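Local coordinates for alpha-1,3-glucanase (Paenibacillus glycanilyticus, PDB 6K0P), which hydrolyses alpha-1,3-glucan, probably cleaving its alpha-1,3-glucosidic links as a glycoside hydrolase of family 87, at residues Gly443-Thr448 with Asn457-Phe462; Gly451-Ile456 with Leu524-Glu529. The protein carries 1 engineered substitution. One frame throughout, in Å; residues are numbered along the deposited sequence.

Contact 1. Residues Gly443-Thr448 with Asn457-Phe462; sequences GGDFWT and NEYQNF. With GLC (alpha-D-glucopyranose), chain C; GLC (alpha-D-glucopyranose), chain B.
Trp447 and Gln460, which meet CB to NE2, both carry CG anti to the carbonyl carbon (chi1 -52° and -74°), and both side chains reach the bound sugar. Beyond CG the Gln460 chain is extended. Its NE2 donates to Thr448 O at 2.9 Å, in the amide plane, and to O5 of the chain C glucose at 3.1 Å, while OE1 accepts from that sugar's O6; the backbone bond thus fixes which end of the amide faces each sugar oxygen. The Trp447 indole lies between Phe446 CD2 on one face and glucose O3 on the other, with Phe462 CZ in plane at its edge, 3.7 Å from CD1. An alanine in place of Trp447 would probably leave the chain C glucose without the face it rests on, and Phe446 CD2 and Phe462 CZ without the ring they meet at its face and its edge. Away from the sugar, Asp445 OD1 is gripped from one face of its carboxylate by Asn461 ND2 (2.9 Å) and Asn457 ND2 (3.3 Å), and OD1 is also hydrogen-bonded to Tyr489 OH; Asn457 OD1 closes an Asx turn onto Tyr459 N. Strand 460-462 pairs antiparallel with the end of strand 437-446, and Phe462 packs on Pro411 of strand 409-416 and Met493 of strand 490-496.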
loop_
_atom_site.group_PDB
_atom_site.type_symbol
_atom_site.label_atom_id
_atom_site.label_comp_id
_atom_site.label_asym_id
_atom_site.label_seq_id
_atom_site.Cartn_x
_atom_site.Cartn_y
_atom_site.Cartn_z
ATOM N N GLY A 443 -10.874 3.309 6.630
ATOM C CA GLY A 443 -12.108 2.573 6.855
ATOM C C GLY A 443 -12.810 2.261 5.541
ATOM O O GLY A 443 -12.343 2.602 4.453
ATOM N N GLY A 444 -13.961 1.613 5.660
ATOM C CA GLY A 444 -14.720 1.230 4.488
ATOM C C GLY A 444 -15.711 0.127 4.813
ATOM O O GLY A 444 -15.919 -0.228 5.976
ATOM N N ASP A 445 -16.338 -0.383 3.753
ATOM C CA ASP A 445 -17.363 -1.421 3.831
ATOM C C ASP A 445 -16.811 -2.751 3.334
ATOM O O ASP A 445 -16.144 -2.806 2.296
ATOM C CB ASP A 445 -18.540 -1.092 2.904
ATOM C CG ASP A 445 -19.306 0.136 3.321
ATOM O OD1 ASP A 445 -19.485 0.360 4.530
ATOM O OD2 ASP A 445 -19.750 0.879 2.423
ATOM N N PHE A 446 -17.151 -3.834 4.036
ATOM C CA PHE A 446 -16.783 -5.180 3.595
ATOM C C PHE A 446 -17.648 -6.190 4.346
ATOM O O PHE A 446 -18.280 -5.862 5.355
ATOM C CB PHE A 446 -15.281 -5.447 3.802
ATOM C CG PHE A 446 -14.679 -6.404 2.798
ATOM C CD1 PHE A 446 -14.513 -6.024 1.477
ATOM C CD2 PHE A 446 -14.267 -7.675 3.180
ATOM C CE1 PHE A 446 -13.955 -6.892 0.549
ATOM C CE2 PHE A 446 -13.706 -8.554 2.252
ATOM C CZ PHE A 446 -13.547 -8.155 0.936
ATOM N N TRP A 447 -17.655 -7.433 3.844
ATOM C CA TRP A 447 -18.462 -8.512 4.413
ATOM C C TRP A 447 -19.952 -8.176 4.381
ATOM O O TRP A 447 -20.385 -7.317 3.605
ATOM C CB TRP A 447 -17.993 -8.873 5.835
ATOM C CG TRP A 447 -16.507 -9.147 5.950
ATOM C CD1 TRP A 447 -15.589 -8.428 6.671
ATOM C CD2 TRP A 447 -15.782 -10.220 5.341
ATOM N NE1 TRP A 447 -14.334 -8.986 6.536
ATOM C CE2 TRP A 447 -14.430 -10.089 5.728
ATOM C CE3 TRP A 447 -16.144 -11.279 4.500
ATOM C CZ2 TRP A 447 -13.442 -10.968 5.296
ATOM C CZ3 TRP A 447 -15.157 -12.157 4.077
ATOM C CH2 TRP A 447 -13.825 -11.995 4.476
ATOM N N THR A 448 -20.750 -8.854 5.212
ATOM C CA THR A 448 -22.188 -8.628 5.288
ATOM C C THR A 448 -22.577 -8.406 6.742
ATOM O O THR A 448 -21.883 -8.844 7.664
ATOM C CB THR A 448 -22.993 -9.804 4.707
ATOM O OG1 THR A 448 -22.676 -11.013 5.415
ATOM C CG2 THR A 448 -22.667 -9.975 3.225
ATOM N N ASN A 457 -26.052 -0.060 6.212
ATOM C CA ASN A 457 -26.006 -0.563 4.842
ATOM C C ASN A 457 -25.837 -2.079 4.908
ATOM O O ASN A 457 -25.877 -2.681 5.988
ATOM C CB ASN A 457 -24.935 0.147 4.006
ATOM C CG ASN A 457 -23.522 -0.027 4.571
ATOM O OD1 ASN A 457 -23.204 -1.041 5.186
ATOM N ND2 ASN A 457 -22.674 0.967 4.348
ATOM N N GLU A 458 -25.638 -2.698 3.752
ATOM C CA GLU A 458 -25.587 -4.149 3.668
ATOM C C GLU A 458 -24.259 -4.733 4.131
ATOM O O GLU A 458 -24.100 -5.962 4.123
ATOM C CB GLU A 458 -25.830 -4.575 2.225
ATOM C CG GLU A 458 -24.801 -3.993 1.264
ATOM C CD GLU A 458 -25.317 -2.787 0.481
ATOM O OE1 GLU A 458 -25.617 -1.726 1.094
ATOM O OE2 GLU A 458 -25.412 -2.906 -0.763
ATOM N N TYR A 459 -23.312 -3.905 4.537
ATOM C CA TYR A 459 -21.974 -4.378 4.847
ATOM C C TYR A 459 -21.687 -4.241 6.333
ATOM O O TYR A 459 -22.403 -3.567 7.085
ATOM C CB TYR A 459 -20.935 -3.533 4.108
ATOM C CG TYR A 459 -21.083 -3.458 2.615
ATOM C CD1 TYR A 459 -20.620 -4.483 1.809
ATOM C CD2 TYR A 459 -21.637 -2.332 2.011
ATOM C CE1 TYR A 459 -20.722 -4.408 0.425
ATOM C CE2 TYR A 459 -21.746 -2.246 0.627
ATOM C CZ TYR A 459 -21.284 -3.286 -0.152
ATOM O OH TYR A 459 -21.382 -3.204 -1.526
ATOM N N GLN A 460 -20.602 -4.889 6.746
ATOM C CA GLN A 460 -19.932 -4.467 7.966
ATOM C C GLN A 460 -19.130 -3.207 7.667
ATOM O O GLN A 460 -18.742 -2.953 6.523
ATOM C CB GLN A 460 -19.048 -5.587 8.511
ATOM C CG GLN A 460 -19.860 -6.710 9.161
ATOM C CD GLN A 460 -18.998 -7.875 9.574
ATOM O OE1 GLN A 460 -17.939 -7.683 10.173
ATOM N NE2 GLN A 460 -19.424 -9.092 9.239
ATOM N N ASN A 461 -18.924 -2.391 8.702
ATOM C CA ASN A 461 -18.419 -1.036 8.535
ATOM C C ASN A 461 -17.185 -0.872 9.401
ATOM O O ASN A 461 -17.237 -1.131 10.607
ATOM C CB ASN A 461 -19.497 -0.025 8.941
ATOM C CG ASN A 461 -20.840 -0.318 8.282
ATOM O OD1 ASN A 461 -21.859 -0.443 8.957
ATOM N ND2 ASN A 461 -20.843 -0.443 6.960
ATOM N N PHE A 462 -16.079 -0.449 8.791
ATOM C CA PHE A 462 -14.773 -0.538 9.431
ATOM C C PHE A 462 -14.212 0.822 9.810
ATOM O O PHE A 462 -14.255 1.766 9.015
ATOM C CB PHE A 462 -13.825 -1.370 8.562
ATOM C CG PHE A 462 -14.228 -2.791 8.554
ATOM C CD1 PHE A 462 -13.805 -3.633 9.569
ATOM C CD2 PHE A 462 -15.160 -3.258 7.635
ATOM C CE1 PHE A 462 -14.248 -4.940 9.632
ATOM C CE2 PHE A 462 -15.605 -4.563 7.686
ATOM C CZ PHE A 462 -15.159 -5.407 8.689
HETATM C C1 GLC C . -17.651 -12.238 8.780
HETATM C C2 GLC C . -16.612 -12.992 8.008
HETATM C C3 GLC C . -15.331 -13.207 8.771
HETATM C C4 GLC C . -14.884 -11.879 9.319
HETATM C C5 GLC C . -15.983 -11.375 10.228
HETATM C C6 GLC C . -15.614 -10.030 10.788
HETATM O O1 GLC C . -18.129 -13.057 9.667
HETATM O O2 GLC C . -17.129 -14.228 7.550
HETATM O O3 GLC C . -14.370 -13.470 7.780
HETATM O O4 GLC C . -13.667 -11.996 10.052
HETATM O O5 GLC C . -17.147 -11.169 9.492
HETATM O O6 GLC C . -16.639 -9.414 11.514
HETATM C C1 GLC B . -13.494 -14.551 8.193
HETATM C C2 GLC B . -12.453 -14.730 7.092
HETATM C C3 GLC B . -13.058 -15.470 5.909
HETATM C C4 GLC B . -13.721 -16.759 6.377
HETATM C C5 GLC B . -14.681 -16.507 7.538
HETATM C C6 GLC B . -15.196 -17.826 8.105
HETATM O O2 GLC B . -11.951 -13.476 6.683
HETATM O O3 GLC B . -12.045 -15.757 4.970
HETATM O O4 GLC B . -14.425 -17.347 5.303
HETATM O O5 GLC B . -14.036 -15.802 8.577
HETATM O O6 GLC B . -16.036 -17.568 9.209
#

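Contact 2. Residues Gly451-Ile456 with Leu524-Glu529; sequences GADDKI and LVVRAE. With GLC (alpha-D-glucopyranose), chain C; SO4 (sulfate ion), chain I.
Arg527 lays one face of its guanidinium over Asp453, whose CB sits 3.6 Å above the plane and toward its rim. Arg527 CG is anti to its backbone N (chi1 -179°), and a bend at chi3 (70°) places NE where it donates to Gly451 O at 2.8 Å, nearly straight and in the planes of both groups. The backbone returns the grip: Asp453 N donates to Arg527 O at 2.9 Å. Arginine thus ties the loop between strands 437-446 and 460-462 to the loop that follows strand 520-524, by side chain and by carbonyl. Between them Ala452 CB rests against Ala528 O at 3.2 Å. One water donates to Asp453 OD1 and accepts from Arg527 NH2; a second joins Asp453 OD2 to Val526 N, and OD2 is also hydrogen-bonded to Tyr555 OH. Glu529, one of the residues of the glycan pocket, accepts through OE1 from O1 of the chain C glucose at 2.6 Å. The acid and the guanidinium form no salt bridge: Asp453 OD1 lies 4.6 Å from Arg527 NH2, well out of its plane, so their attraction is probably diffuse, and direction comes instead from the two direct hydrogen bonds and the bridging waters.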
loop_
_atom_site.group_PDB
_atom_site.type_symbol
_atom_site.label_atom_id
_atom_site.label_comp_id
_atom_site.label_asym_id
_atom_site.label_seq_id
_atom_site.Cartn_x
_atom_site.Cartn_y
_atom_site.Cartn_z
ATOM N N GLY A 451 -28.788 -8.948 10.097
ATOM C CA GLY A 451 -29.179 -9.000 11.491
ATOM C C GLY A 451 -28.325 -8.173 12.424
ATOM O O GLY A 451 -28.352 -8.395 13.636
ATOM N N ALA A 452 -27.578 -7.208 11.895
ATOM C CA ALA A 452 -26.641 -6.445 12.699
ATOM C C ALA A 452 -27.335 -5.339 13.487
ATOM O O ALA A 452 -28.380 -4.805 13.090
ATOM C CB ALA A 452 -25.572 -5.805 11.806
ATOM N N ASP A 453 -26.724 -4.990 14.614
ATOM C CA ASP A 453 -27.020 -3.767 15.334
ATOM C C ASP A 453 -26.322 -2.604 14.638
ATOM O O ASP A 453 -25.341 -2.793 13.911
ATOM C CB ASP A 453 -26.484 -3.892 16.763
ATOM C CG ASP A 453 -26.541 -2.591 17.533
ATOM O OD1 ASP A 453 -27.662 -2.151 17.885
ATOM O OD2 ASP A 453 -25.471 -1.998 17.789
ATOM N N ASP A 454 -26.838 -1.391 14.860
ATOM C CA ASP A 454 -26.213 -0.174 14.339
ATOM C C ASP A 454 -26.009 -0.296 12.831
ATOM O O ASP A 454 -24.904 -0.135 12.304
ATOM C CB ASP A 454 -24.903 0.119 15.079
ATOM C CG ASP A 454 -24.302 1.471 14.729
ATOM O OD1 ASP A 454 -25.032 2.488 14.718
ATOM O OD2 ASP A 454 -23.075 1.524 14.500
ATOM N N LYS A 455 -27.094 -0.631 12.134
ATOM C CA LYS A 455 -27.019 -0.993 10.726
ATOM C C LYS A 455 -27.254 0.233 9.862
ATOM O O LYS A 455 -28.225 0.970 10.062
ATOM C CB LYS A 455 -28.044 -2.078 10.391
ATOM C CG LYS A 455 -27.816 -2.745 9.039
ATOM C CD LYS A 455 -28.718 -3.949 8.870
ATOM C CE LYS A 455 -28.740 -4.430 7.432
ATOM N NZ LYS A 455 -27.464 -5.077 7.039
ATOM N N ILE A 456 -26.360 0.448 8.901
ATOM C CA ILE A 456 -26.465 1.575 7.984
ATOM C C ILE A 456 -26.458 1.162 6.526
ATOM O O ILE A 456 -26.830 1.982 5.671
ATOM C CB ILE A 456 -25.387 2.646 8.247
ATOM C CG1 ILE A 456 -24.003 2.015 8.183
ATOM C CG2 ILE A 456 -25.605 3.296 9.599
ATOM C CD1 ILE A 456 -22.872 3.007 8.426
ATOM N N LEU A 524 -17.660 0.363 20.100
ATOM C CA LEU A 524 -17.605 -0.994 20.623
ATOM C C LEU A 524 -18.687 -1.775 19.886
ATOM O O LEU A 524 -19.879 -1.496 20.049
ATOM C CB LEU A 524 -17.827 -0.988 22.137
ATOM C CG LEU A 524 -17.010 0.015 22.962
ATOM C CD1 LEU A 524 -17.316 -0.139 24.467
ATOM C CD2 LEU A 524 -15.504 -0.115 22.726
ATOM N N VAL A 525 -18.278 -2.709 19.032
ATOM C CA VAL A 525 -19.240 -3.425 18.201
ATOM C C VAL A 525 -20.105 -4.305 19.095
ATOM O O VAL A 525 -19.595 -5.147 19.842
ATOM C CB VAL A 525 -18.527 -4.240 17.112
ATOM C CG1 VAL A 525 -19.546 -4.998 16.241
ATOM C CG2 VAL A 525 -17.647 -3.316 16.260
ATOM N N VAL A 526 -21.422 -4.116 19.013
ATOM C CA VAL A 526 -22.368 -4.840 19.859
ATOM C C VAL A 526 -22.880 -6.102 19.180
ATOM O O VAL A 526 -22.987 -7.158 19.809
ATOM C CB VAL A 526 -23.524 -3.893 20.246
ATOM C CG1 VAL A 526 -24.605 -4.647 21.020
ATOM C CG2 VAL A 526 -23.005 -2.740 21.063
ATOM N N ARG A 527 -23.222 -6.009 17.896
ATOM C CA ARG A 527 -23.697 -7.167 17.149
ATOM C C ARG A 527 -23.338 -6.906 15.689
ATOM O O ARG A 527 -24.062 -6.187 14.988
ATOM C CB ARG A 527 -25.196 -7.376 17.338
ATOM C CG ARG A 527 -25.736 -8.599 16.604
ATOM C CD ARG A 527 -27.220 -8.858 16.906
ATOM N NE ARG A 527 -28.130 -7.867 16.327
ATOM C CZ ARG A 527 -28.705 -6.888 17.019
ATOM N NH1 ARG A 527 -28.458 -6.754 18.316
ATOM N NH2 ARG A 527 -29.529 -6.037 16.415
ATOM N N ALA A 528 -22.198 -7.458 15.261
ATOM C CA ALA A 528 -21.708 -7.216 13.907
ATOM C C ALA A 528 -22.635 -7.808 12.853
ATOM O O ALA A 528 -22.723 -7.278 11.739
ATOM C CB ALA A 528 -20.302 -7.801 13.762
ATOM N N GLU A 529 -23.321 -8.899 13.187
ATOM C CA GLU A 529 -24.192 -9.651 12.289
ATOM C C GLU A 529 -24.859 -10.708 13.156
ATOM O O GLU A 529 -24.514 -10.867 14.330
ATOM C CB GLU A 529 -23.405 -10.310 11.146
ATOM C CG GLU A 529 -22.291 -11.215 11.636
ATOM C CD GLU A 529 -21.439 -11.769 10.514
ATOM O OE1 GLU A 529 -20.349 -12.309 10.804
ATOM O OE2 GLU A 529 -21.855 -11.668 9.339
HETATM C C1 GLC C . -17.651 -12.238 8.780
HETATM C C2 GLC C . -16.612 -12.992 8.008
HETATM C C3 GLC C . -15.331 -13.207 8.771
HETATM C C4 GLC C . -14.884 -11.879 9.319
HETATM C C5 GLC C . -15.983 -11.375 10.228
HETATM C C6 GLC C . -15.614 -10.030 10.788
HETATM O O1 GLC C . -18.129 -13.057 9.667
HETATM O O2 GLC C . -17.129 -14.228 7.550
HETATM O O3 GLC C . -14.370 -13.470 7.780
HETATM O O4 GLC C . -13.667 -11.996 10.052
HETATM O O5 GLC C . -17.147 -11.169 9.492
HETATM O O6 GLC C . -16.639 -9.414 11.514
HETATM S S SO4 I . -30.075 0.190 14.595
HETATM O O1 SO4 I . -29.852 -0.587 13.367
HETATM O O2 SO4 I . -31.506 0.263 14.893
HETATM O O3 SO4 I . -29.385 -0.452 15.718
HETATM O O4 SO4 I . -29.562 1.548 14.417
HETATM O O HOH W 1 -31.191 -6.903 14.026
HETATM O O HOH W 2 -23.067 -3.026 16.851
HETATM O O HOH W 3 -30.057 -3.341 17.507
#

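Overall arrangement
The two contacts show how one excursion from a right-handed parallel beta-helix, the fold expected of a pectate-lyase-like domain, can be held at both its base and its tip. Contact 1 is the base, partly buried, where antiparallel strands pair and one indole and one amide meet the sugar. Contact 2 lies at the surface, without regular strands, and relies on a guanidinium, backbone carbonyls and water. Their segments alternate along the chain, with centres about 10 Å apart, and 451-456 belongs to the loop between the strands of contact 1. They meet where Gln460 and Thr448 pack against Glu529, and both reach the same chain C glucose.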